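Side-chain contacts in sensor protein (Bacteroides thetaiotaomicron, PDB 2X7X), which binds fructose through the periplasmic domain described here and, as the sensor of a hybrid two-component system, probably passes the signal on as histidine kinase activity: residues D54-Y57 with F58-E61; A143-R146 with H147-F150; I177-D180 with S181-R185; N280-V283 with M284-T288. All coordinates share one frame; numbering follows the deposited sequence.

Each contact lies along one helix or at its end in a two-lobed periplasmic binding domain, and the four sit at very different distances from the sugar. Contact 2 reaches it: R146 hydrogen-bonds the fructose directly. Contact 3, in the same lobe, has its centre 21 Å from that of contact 2, and its E178 side chain is about 14 Å from the fructose. Contact 1 belongs to the other lobe, with centres 32 Å from contact 2 and 42 Å from contact 3; its D54 side chain is also about 14 Å from the sugar. Contact 4 opens the C-terminal helix, across the chain's centre from contact 1, and faces the second subunit.

Contact 1 of 4, residues D54-Y57 with F58-E61; sequences DVHY and FMDE
Y57 and F58 take different first torsions, and this turns their rings against each other: Y57 CG is anti to the backbone N (chi1 177°), F58 CG anti to the carbonyl carbon. The Y57 ring presents an edge, through CD2, to one face of F58, a T-shaped pair with planes at 87° and centroids 5.7 Å apart. One turn on, the E61 carboxylate crosses the far end of the same tyrosine, its plane turned 44° from the ring, with E61 CD 3.6 Å from Y57 CE2 and E61 OE2 3.1 Å from Y57 OH. These residues close helix 48-60, which packs on the parallel sheet of one lobe of the periplasmic binding protein fold. F58 is buried against L66 and V63, while R42 of strand 38-43 makes a cation-pi contact with Y57 and a salt bridge with D54. With an alanine in place of Y57, the face of F58 would probably lose its edge-on partner and R42 its aromatic platform. Round the helix, M59 bends at chi3 and runs alongside H56, pointing the same way, and its methyl CE meets the imidazole edge near the ring plane, 3.8 Å from H56 CD2. The M59 sulfur also lies beside V55, SD to CG1 4.2 Å. Main-chain i to i+4 bonds run beneath all of this, the last from E61 N to Y57 O at 3.0 Å and close to straight.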
loop_
_atom_site.group_PDB
_atom_site.type_symbol
_atom_site.label_atom_id
_atom_site.label_comp_id
_atom_site.label_asym_id
_atom_site.label_seq_id
_atom_site.Cartn_x
_atom_site.Cartn_y
_atom_site.Cartn_z
ATOM N N ASP A 54 -7.982 -11.764 -33.657
ATOM C CA ASP A 54 -6.725 -11.348 -33.041
ATOM C C ASP A 54 -5.737 -12.515 -32.897
ATOM O O ASP A 54 -4.541 -12.351 -33.144
ATOM C CB ASP A 54 -6.967 -10.655 -31.692
ATOM C CG ASP A 54 -7.844 -9.402 -31.814
ATOM O OD1 ASP A 54 -7.644 -8.591 -32.744
ATOM O OD2 ASP A 54 -8.740 -9.220 -30.970
ATOM N N VAL A 55 -6.228 -13.693 -32.522
ATOM C CA VAL A 55 -5.340 -14.858 -32.426
ATOM C C VAL A 55 -4.832 -15.283 -33.813
ATOM O O VAL A 55 -3.633 -15.501 -33.991
ATOM C CB VAL A 55 -5.970 -16.051 -31.641
ATOM C CG1 VAL A 55 -4.994 -17.225 -31.559
ATOM C CG2 VAL A 55 -6.352 -15.624 -30.246
ATOM N N HIS A 56 -5.731 -15.367 -34.792
ATOM C CA HIS A 56 -5.327 -15.676 -36.171
ATOM C C HIS A 56 -4.294 -14.680 -36.698
ATOM O O HIS A 56 -3.316 -15.086 -37.331
ATOM C CB HIS A 56 -6.532 -15.783 -37.119
ATOM C CG HIS A 56 -7.397 -16.982 -36.871
ATOM N ND1 HIS A 56 -8.743 -17.003 -37.174
ATOM C CD2 HIS A 56 -7.113 -18.194 -36.338
ATOM C CE1 HIS A 56 -9.250 -18.181 -36.847
ATOM N NE2 HIS A 56 -8.281 -18.922 -36.336
ATOM N N TYR A 57 -4.505 -13.392 -36.409
ATOM C CA TYR A 57 -3.561 -12.322 -36.747
ATOM C C TYR A 57 -2.162 -12.568 -36.171
ATOM O O TYR A 57 -1.154 -12.444 -36.874
ATOM C CB TYR A 57 -4.103 -10.973 -36.260
ATOM C CG TYR A 57 -3.180 -9.791 -36.484
ATOM C CD1 TYR A 57 -3.455 -8.843 -37.476
ATOM C CD2 TYR A 57 -2.042 -9.608 -35.692
ATOM C CE1 TYR A 57 -2.607 -7.748 -37.682
ATOM C CE2 TYR A 57 -1.188 -8.527 -35.892
ATOM C CZ TYR A 57 -1.474 -7.602 -36.886
ATOM O OH TYR A 57 -0.620 -6.533 -37.067
ATOM N N PHE A 58 -2.108 -12.903 -34.887
ATOM C CA PHE A 58 -0.840 -13.159 -34.219
ATOM C C PHE A 58 -0.163 -14.428 -34.746
ATOM O O PHE A 58 1.066 -14.545 -34.725
ATOM C CB PHE A 58 -1.035 -13.218 -32.700
ATOM C CG PHE A 58 -1.225 -11.859 -32.045
ATOM C CD1 PHE A 58 -0.313 -10.823 -32.263
ATOM C CD2 PHE A 58 -2.298 -11.629 -31.182
ATOM C CE1 PHE A 58 -0.486 -9.573 -31.650
ATOM C CE2 PHE A 58 -2.477 -10.392 -30.566
ATOM C CZ PHE A 58 -1.570 -9.363 -30.795
ATOM N N MET A 59 -0.973 -15.370 -35.223
ATOM C CA MET A 59 -0.468 -16.594 -35.846
ATOM C C MET A 59 0.107 -16.342 -37.246
ATOM O O MET A 59 1.137 -16.912 -37.604
ATOM C CB MET A 59 -1.568 -17.647 -35.913
ATOM C CG MET A 59 -1.672 -18.523 -34.679
ATOM S SD MET A 59 -3.195 -19.494 -34.605
ATOM C CE MET A 59 -3.642 -19.654 -36.345
ATOM N N ASP A 60 -0.564 -15.496 -38.028
ATOM C CA ASP A 60 -0.068 -15.081 -39.342
ATOM C C ASP A 60 1.277 -14.371 -39.203
ATOM O O ASP A 60 2.239 -14.727 -39.876
ATOM C CB ASP A 60 -1.075 -14.170 -40.059
ATOM C CG ASP A 60 -2.354 -14.902 -40.472
ATOM O OD1 ASP A 60 -2.410 -16.150 -40.381
ATOM O OD2 ASP A 60 -3.315 -14.215 -40.896
ATOM N N GLU A 61 1.348 -13.389 -38.311
ATOM C CA GLU A 61 2.592 -12.665 -38.072
ATOM C C GLU A 61 3.675 -13.537 -37.454
ATOM O O GLU A 61 4.792 -13.073 -37.233
ATOM C CB GLU A 61 2.346 -11.469 -37.167
ATOM C CG GLU A 61 1.865 -10.237 -37.893
ATOM C CD GLU A 61 2.171 -8.964 -37.120
ATOM O OE1 GLU A 61 2.441 -9.052 -35.895
ATOM O OE2 GLU A 61 2.148 -7.875 -37.742
#

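Contact 2 of 4, residues A143-R146 with H147-F150; sequences AMER and HQGF. With FRU (beta-D-fructofuranose), chain E.
R146 grips a single hydroxyl oxygen of the bound fructose with two nitrogens, NH1 at 3.0 Å and NH2 at 3.1 Å from FRU O4, and O4 lies at the guanidinium edge, in its plane. The R146 chain is extended from CG to NE, with CG anti to the carbonyl carbon (chi1 -79°), and this length carries the guanidinium to the sugar. N110 accepts from R146 NE and Y245 makes a cation-pi contact, so the group's rotation is fixed from several directions. A leucine in place of R146 would probably leave O4 without both of these donors and N110 without its mate. In the main chain, H147 N bonds A143 O and, weakly, M144 O. Along the helix, Q148 lies over M144 O, its CG 3.5 Å from that oxygen, and its amide crosses E145 with NE2 4.1 Å from E145 CG. The E145 carboxylate itself pairs with K96, and H147 ND1 bonds E133. F150 CB rests 3.3 Å from R146 O, while its ring meets that of Y193. Helix 141-155 links strands 128-135 and 159-167 in a beta-alpha-beta unit, and the arginine reaching from it into the cleft belongs to a sugar pocket of the periplasmic binding protein kind, shared with D17, R20, D94, R95, N196, R198 and D222, among others.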
loop_
_atom_site.group_PDB
_atom_site.type_symbol
_atom_site.label_atom_id
_atom_site.label_comp_id
_atom_site.label_asym_id
_atom_site.label_seq_id
_atom_site.Cartn_x
_atom_site.Cartn_y
_atom_site.Cartn_z
ATOM N N ALA A 143 -16.438 -15.559 -13.955
ATOM C CA ALA A 143 -17.858 -15.498 -13.538
ATOM C C ALA A 143 -18.363 -16.839 -12.975
ATOM O O ALA A 143 -19.056 -16.865 -11.956
ATOM C CB ALA A 143 -18.756 -15.033 -14.670
ATOM N N MET A 144 -18.016 -17.934 -13.646
ATOM C CA MET A 144 -18.382 -19.272 -13.210
ATOM C C MET A 144 -17.896 -19.526 -11.784
ATOM O O MET A 144 -18.690 -19.860 -10.895
ATOM C CB MET A 144 -17.763 -20.328 -14.134
ATOM C CG MET A 144 -18.464 -20.529 -15.471
ATOM S SD MET A 144 -17.471 -21.519 -16.643
ATOM C CE MET A 144 -18.473 -21.239 -18.103
ATOM N N GLU A 145 -16.582 -19.373 -11.587
ATOM C CA GLU A 145 -15.945 -19.662 -10.314
ATOM C C GLU A 145 -16.368 -18.667 -9.234
ATOM O O GLU A 145 -16.733 -19.083 -8.127
ATOM C CB GLU A 145 -14.431 -19.743 -10.468
ATOM C CG GLU A 145 -13.987 -20.999 -11.172
ATOM C CD GLU A 145 -12.573 -20.933 -11.731
ATOM O OE1 GLU A 145 -11.696 -20.250 -11.136
ATOM O OE2 GLU A 145 -12.340 -21.584 -12.783
ATOM N N ARG A 146 -16.371 -17.372 -9.537
ATOM C CA ARG A 146 -16.907 -16.400 -8.585
ATOM C C ARG A 146 -18.288 -16.796 -8.056
ATOM O O ARG A 146 -18.625 -16.505 -6.909
ATOM C CB ARG A 146 -16.901 -14.981 -9.156
ATOM C CG ARG A 146 -15.523 -14.348 -9.077
ATOM C CD ARG A 146 -15.351 -13.174 -10.023
ATOM N NE ARG A 146 -13.938 -12.900 -10.248
ATOM C CZ ARG A 146 -13.444 -11.795 -10.811
ATOM N NH1 ARG A 146 -14.253 -10.808 -11.203
ATOM N NH2 ARG A 146 -12.123 -11.688 -11.001
ATOM N N HIS A 147 -19.074 -17.488 -8.869
ATOM C CA HIS A 147 -20.386 -17.933 -8.408
ATOM C C HIS A 147 -20.294 -19.213 -7.587
ATOM O O HIS A 147 -20.907 -19.304 -6.524
ATOM C CB HIS A 147 -21.365 -18.081 -9.568
ATOM C CG HIS A 147 -22.669 -18.708 -9.189
ATOM N ND1 HIS A 147 -23.677 -18.008 -8.560
ATOM C CD2 HIS A 147 -23.136 -19.969 -9.363
ATOM C CE1 HIS A 147 -24.705 -18.814 -8.357
ATOM N NE2 HIS A 147 -24.401 -20.008 -8.835
ATOM N N GLN A 148 -19.507 -20.176 -8.061
ATOM C CA GLN A 148 -19.409 -21.492 -7.421
ATOM C C GLN A 148 -18.865 -21.372 -5.994
ATOM O O GLN A 148 -19.401 -21.980 -5.057
ATOM C CB GLN A 148 -18.513 -22.428 -8.231
ATOM C CG GLN A 148 -19.120 -22.986 -9.491
ATOM C CD GLN A 148 -18.061 -23.456 -10.516
ATOM O OE1 GLN A 148 -18.351 -23.558 -11.711
ATOM N NE2 GLN A 148 -16.831 -23.736 -10.051
ATOM N N GLY A 149 -17.801 -20.578 -5.851
ATOM C CA GLY A 149 -17.093 -20.414 -4.588
ATOM C C GLY A 149 -17.985 -19.718 -3.600
ATOM O O GLY A 149 -17.999 -20.046 -2.419
ATOM N N PHE A 150 -18.756 -18.769 -4.100
ATOM C CA PHE A 150 -19.693 -18.037 -3.278
ATOM C C PHE A 150 -20.832 -18.929 -2.799
ATOM O O PHE A 150 -21.272 -18.800 -1.657
ATOM C CB PHE A 150 -20.232 -16.855 -4.074
ATOM C CG PHE A 150 -21.487 -16.273 -3.528
ATOM C CD1 PHE A 150 -21.462 -15.494 -2.383
ATOM C CD2 PHE A 150 -22.692 -16.489 -4.172
ATOM C CE1 PHE A 150 -22.617 -14.939 -1.889
ATOM C CE2 PHE A 150 -23.864 -15.950 -3.676
ATOM C CZ PHE A 150 -23.829 -15.172 -2.536
HETATM C C1 FRU E . -11.303 -6.768 -16.556
HETATM C C2 FRU E . -12.366 -7.577 -15.836
HETATM C C3 FRU E . -12.298 -7.398 -14.322
HETATM C C4 FRU E . -12.603 -8.796 -13.821
HETATM C C5 FRU E . -11.859 -9.641 -14.845
HETATM C C6 FRU E . -12.355 -11.079 -14.988
HETATM O O1 FRU E . -11.623 -6.682 -17.942
HETATM O O2 FRU E . -13.646 -7.221 -16.370
HETATM O O3 FRU E . -13.200 -6.393 -13.835
HETATM O O4 FRU E . -12.163 -9.014 -12.476
HETATM O O5 FRU E . -12.118 -8.957 -16.074
HETATM O O6 FRU E . -11.490 -11.797 -15.890
#

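Contact 3 of 4, residues I177-D180 with S181-R185; sequences IEMD and SMLRR
M179 meets L183 one turn along the helix, and its side chain can be followed outward. CB leaves on the side away from the following turn, with CG anti to the backbone N (chi1 -170°). CG comes 4.2 Å from L183 CD1. A bend at chi2 (63°) then turns the chain back, leaving SD 4.5 Å from the sulfur of M182. The methyl CE ends against the leucine, 3.7 Å from L183 CD2, and the two side chains cross at a slant. L183 in turn lays CG 3.3 Å from M179 O. On the solvent side, R184 folds its guanidinium over the helix, with D180 O 3.8 Å above one face, offset toward the rim. Its NH2 touches D180 CB, but the charges stay apart: NH2 is 4.6 Å from D180 OD2, beyond a salt bridge. R185 instead folds back on S181, and its NE and NH2 both bond the one OG, side-on and almost in the guanidinium plane, with NH2 at 2.9 Å. D164 pairs with R185 NH1, so this guanidinium is held on two sides. The helix 172-185 is thus amphipathic: M179 and M182 press on V132 of the sheet, and M179 and L183 on A206 of helix 199-209, the layered helix-on-sheet packing of a Rossmann-like lobe in periplasmic binding proteins.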
loop_
_atom_site.group_PDB
_atom_site.type_symbol
_atom_site.label_atom_id
_atom_site.label_comp_id
_atom_site.label_asym_id
_atom_site.label_seq_id
_atom_site.Cartn_x
_atom_site.Cartn_y
_atom_site.Cartn_z
ATOM N N ILE A 177 -29.688 -1.832 -14.866
ATOM C CA ILE A 177 -30.981 -2.353 -15.280
ATOM C C ILE A 177 -31.349 -3.552 -14.430
ATOM O O ILE A 177 -32.417 -3.591 -13.843
ATOM C CB ILE A 177 -30.992 -2.734 -16.771
ATOM C CG1 ILE A 177 -30.652 -1.509 -17.629
ATOM C CG2 ILE A 177 -32.333 -3.370 -17.178
ATOM C CD1 ILE A 177 -31.582 -0.343 -17.407
ATOM N N GLU A 178 -30.453 -4.525 -14.347
ATOM C CA GLU A 178 -30.764 -5.751 -13.601
ATOM C C GLU A 178 -31.073 -5.468 -12.127
ATOM O O GLU A 178 -32.035 -6.021 -11.581
ATOM C CB GLU A 178 -29.656 -6.781 -13.771
ATOM C CG GLU A 178 -29.605 -7.354 -15.160
ATOM C CD GLU A 178 -28.234 -7.868 -15.526
ATOM O OE1 GLU A 178 -27.330 -7.826 -14.660
ATOM O OE2 GLU A 178 -28.049 -8.312 -16.684
ATOM N N MET A 179 -30.291 -4.584 -11.497
ATOM C CA MET A 179 -30.548 -4.198 -10.105
ATOM C C MET A 179 -31.919 -3.520 -9.942
ATOM O O MET A 179 -32.587 -3.713 -8.917
ATOM C CB MET A 179 -29.428 -3.312 -9.558
ATOM C CG MET A 179 -29.487 -3.072 -8.064
ATOM S SD MET A 179 -29.297 -4.575 -7.056
ATOM C CE MET A 179 -30.014 -4.023 -5.509
ATOM N N ASP A 180 -32.324 -2.730 -10.944
ATOM C CA ASP A 180 -33.639 -2.104 -10.970
ATOM C C ASP A 180 -34.692 -3.164 -10.872
ATOM O O ASP A 180 -35.601 -3.070 -10.058
ATOM C CB ASP A 180 -33.865 -1.369 -12.275
ATOM C CG ASP A 180 -33.532 0.090 -12.195
ATOM O OD1 ASP A 180 -33.006 0.554 -11.166
ATOM O OD2 ASP A 180 -33.795 0.787 -13.184
ATOM N N SER A 181 -34.566 -4.182 -11.711
ATOM C CA SER A 181 -35.522 -5.271 -11.722
ATOM C C SER A 181 -35.566 -5.979 -10.360
ATOM O O SER A 181 -36.641 -6.325 -9.881
ATOM C CB SER A 181 -35.207 -6.248 -12.860
ATOM O OG SER A 181 -36.083 -7.361 -12.830
ATOM N N MET A 182 -34.407 -6.168 -9.734
ATOM C CA MET A 182 -34.341 -6.847 -8.438
ATOM C C MET A 182 -34.993 -6.044 -7.301
ATOM O O MET A 182 -35.745 -6.606 -6.490
ATOM C CB MET A 182 -32.904 -7.234 -8.092
ATOM C CG MET A 182 -32.343 -8.333 -8.962
ATOM S SD MET A 182 -30.550 -8.468 -8.844
ATOM C CE MET A 182 -30.260 -9.938 -9.815
ATOM N N LEU A 183 -34.721 -4.737 -7.252
ATOM C CA LEU A 183 -35.339 -3.854 -6.259
ATOM C C LEU A 183 -36.869 -3.882 -6.358
ATOM O O LEU A 183 -37.571 -4.052 -5.354
ATOM C CB LEU A 183 -34.824 -2.417 -6.416
ATOM C CG LEU A 183 -33.339 -2.148 -6.165
ATOM C CD1 LEU A 183 -32.859 -0.915 -6.936
ATOM C CD2 LEU A 183 -33.063 -2.020 -4.669
ATOM N N ARG A 184 -37.369 -3.728 -7.581
ATOM C CA ARG A 184 -38.789 -3.734 -7.863
ATOM C C ARG A 184 -39.455 -5.026 -7.352
ATOM O O ARG A 184 -40.569 -4.983 -6.808
ATOM C CB ARG A 184 -38.978 -3.601 -9.366
ATOM C CG ARG A 184 -40.328 -3.065 -9.845
ATOM C CD ARG A 184 -40.386 -3.049 -11.394
ATOM N NE ARG A 184 -39.248 -2.321 -11.999
ATOM C CZ ARG A 184 -38.354 -2.835 -12.860
ATOM N NH1 ARG A 184 -38.446 -4.100 -13.266
ATOM N NH2 ARG A 184 -37.371 -2.067 -13.330
ATOM N N ARG A 185 -38.759 -6.155 -7.502
ATOM C CA ARG A 185 -39.329 -7.484 -7.220
ATOM C C ARG A 185 -39.006 -8.038 -5.830
ATOM O O ARG A 185 -39.563 -9.053 -5.419
ATOM C CB ARG A 185 -38.930 -8.495 -8.321
ATOM C CG ARG A 185 -39.558 -8.171 -9.692
ATOM C CD ARG A 185 -39.285 -9.206 -10.769
ATOM N NE ARG A 185 -37.906 -9.126 -11.219
ATOM C CZ ARG A 185 -36.943 -9.949 -10.815
ATOM N NH1 ARG A 185 -37.219 -10.929 -9.960
ATOM N NH2 ARG A 185 -35.700 -9.791 -11.268
#

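Contact 4 of 4, residues N280-V283 with M284-T288; sequences NAHV and MQLQT. With PO4 (phosphate ion), chain H.
H282 and Q285 cross at a slant, the imidazole and amide planes 77° apart, so the amide stands nearly upright to the ring. Q285 NE2 arrives at the ring's edge and in its plane, 3.9 Å from H282 CD2. L286 comes from another direction: its CD1 lies 4.2 Å above one face of the imidazole, offset toward the rim. With CG anti to the backbone N (chi1 -170°), H282 swings its ring forward to meet these two residues of the next turn, although its CB sets out away from them. At the ND1 side of the ring the phosphate also lies in the ring plane. H282 ND1 gives it a nearly straight bond, 3.2 Å to PO4 O4 at 171°, and a weak, bent one to PO4 O3. V275 N of the second subunit holds the same ion, which probably came from the crystallisation liquor. Q287 bends at chi2 and folds over the main chain, its CG 3.2 Å from V283 O. N280, at the N-cap position, makes no capping bond with its side chain, which is instead bonded to V275 and D277 of its own chain. Helix 281-304 starts at a subunit interface, where N280, H282, V283 and Q287 pack on N280, T273, V275 and I291 of the second subunit. There the ND1 donor turned to the phosphate means that NE2 carries the lone pair if the imidazole is neutral, and the anion's charge would tend to stabilise the doubly protonated, cationic ring.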
loop_
_atom_site.group_PDB
_atom_site.type_symbol
_atom_site.label_atom_id
_atom_site.label_comp_id
_atom_site.label_asym_id
_atom_site.label_seq_id
_atom_site.Cartn_x
_atom_site.Cartn_y
_atom_site.Cartn_z
ATOM N N ASN A 280 -8.885 -1.029 6.140
ATOM C CA ASN A 280 -7.571 -0.993 5.490
ATOM C C ASN A 280 -7.443 -0.171 4.210
ATOM O O ASN A 280 -6.414 -0.230 3.532
ATOM C CB ASN A 280 -7.052 -2.420 5.230
ATOM C CG ASN A 280 -7.842 -3.173 4.147
ATOM O OD1 ASN A 280 -8.579 -2.594 3.334
ATOM N ND2 ASN A 280 -7.676 -4.478 4.142
ATOM N N ALA A 281 -8.476 0.579 3.858
ATOM C CA ALA A 281 -8.455 1.297 2.577
ATOM C C ALA A 281 -7.452 2.453 2.584
ATOM O O ALA A 281 -6.736 2.678 1.596
ATOM C CB ALA A 281 -9.858 1.778 2.198
ATOM N N HIS A 282 -7.389 3.155 3.717
ATOM C CA HIS A 282 -6.487 4.291 3.886
ATOM C C HIS A 282 -4.998 3.939 3.706
ATOM O O HIS A 282 -4.315 4.588 2.905
ATOM C CB HIS A 282 -6.749 4.993 5.224
ATOM C CG HIS A 282 -6.041 6.302 5.382
ATOM N ND1 HIS A 282 -5.633 6.781 6.610
ATOM C CD2 HIS A 282 -5.661 7.230 4.471
ATOM C CE1 HIS A 282 -5.038 7.949 6.452
ATOM N NE2 HIS A 282 -5.036 8.243 5.163
ATOM N N VAL A 283 -4.493 2.931 4.422
ATOM C CA VAL A 283 -3.079 2.578 4.255
ATOM C C VAL A 283 -2.797 2.077 2.853
ATOM O O VAL A 283 -1.727 2.320 2.324
ATOM C CB VAL A 283 -2.509 1.567 5.300
ATOM C CG1 VAL A 283 -2.758 2.046 6.720
ATOM C CG2 VAL A 283 -3.043 0.165 5.080
ATOM N N MET A 284 -3.769 1.400 2.245
ATOM C CA MET A 284 -3.607 0.941 0.877
ATOM C C MET A 284 -3.472 2.118 -0.066
ATOM O O MET A 284 -2.662 2.073 -0.977
ATOM C CB MET A 284 -4.735 0.003 0.421
ATOM C CG MET A 284 -4.329 -0.787 -0.820
ATOM S SD MET A 284 -5.570 -1.823 -1.613
ATOM C CE MET A 284 -4.825 -2.123 -3.212
ATOM N N GLN A 285 -4.247 3.172 0.159
ATOM C CA GLN A 285 -4.189 4.335 -0.723
ATOM C C GLN A 285 -2.845 5.068 -0.608
ATOM O O GLN A 285 -2.246 5.444 -1.608
ATOM C CB GLN A 285 -5.340 5.291 -0.439
ATOM C CG GLN A 285 -5.232 6.606 -1.195
ATOM C CD GLN A 285 -5.941 7.734 -0.480
ATOM O OE1 GLN A 285 -6.977 8.217 -0.941
ATOM N NE2 GLN A 285 -5.395 8.155 0.665
ATOM N N LEU A 286 -2.370 5.267 0.615
ATOM C CA LEU A 286 -1.071 5.879 0.821
ATOM C C LEU A 286 -0.004 5.136 0.036
ATOM O O LEU A 286 0.833 5.756 -0.622
ATOM C CB LEU A 286 -0.715 5.892 2.306
ATOM C CG LEU A 286 -1.441 6.949 3.139
ATOM C CD1 LEU A 286 -1.103 6.764 4.610
ATOM C CD2 LEU A 286 -1.092 8.356 2.668
ATOM N N GLN A 287 -0.054 3.807 0.094
ATOM C CA GLN A 287 0.940 2.972 -0.567
ATOM C C GLN A 287 0.825 3.000 -2.088
ATOM O O GLN A 287 1.841 3.127 -2.779
ATOM C CB GLN A 287 0.909 1.537 -0.045
ATOM C CG GLN A 287 1.245 1.362 1.441
ATOM C CD GLN A 287 2.506 2.102 1.890
ATOM O OE1 GLN A 287 3.582 1.929 1.323
ATOM N NE2 GLN A 287 2.375 2.921 2.931
ATOM N N THR A 288 -0.393 2.897 -2.617
ATOM C CA THR A 288 -0.569 2.915 -4.071
ATOM C C THR A 288 -0.244 4.285 -4.657
ATOM O O THR A 288 0.296 4.371 -5.751
ATOM C CB THR A 288 -1.972 2.478 -4.517
ATOM O OG1 THR A 288 -2.951 3.312 -3.892
ATOM C CG2 THR A 288 -2.216 1.018 -4.166
HETATM P P PO4 H . -6.292 6.179 10.268
HETATM O O1 PO4 H . -5.351 5.883 11.415
HETATM O O2 PO4 H . -7.707 6.317 10.778
HETATM O O3 PO4 H . -5.881 7.475 9.612
HETATM O O4 PO4 H . -6.245 5.082 9.233
#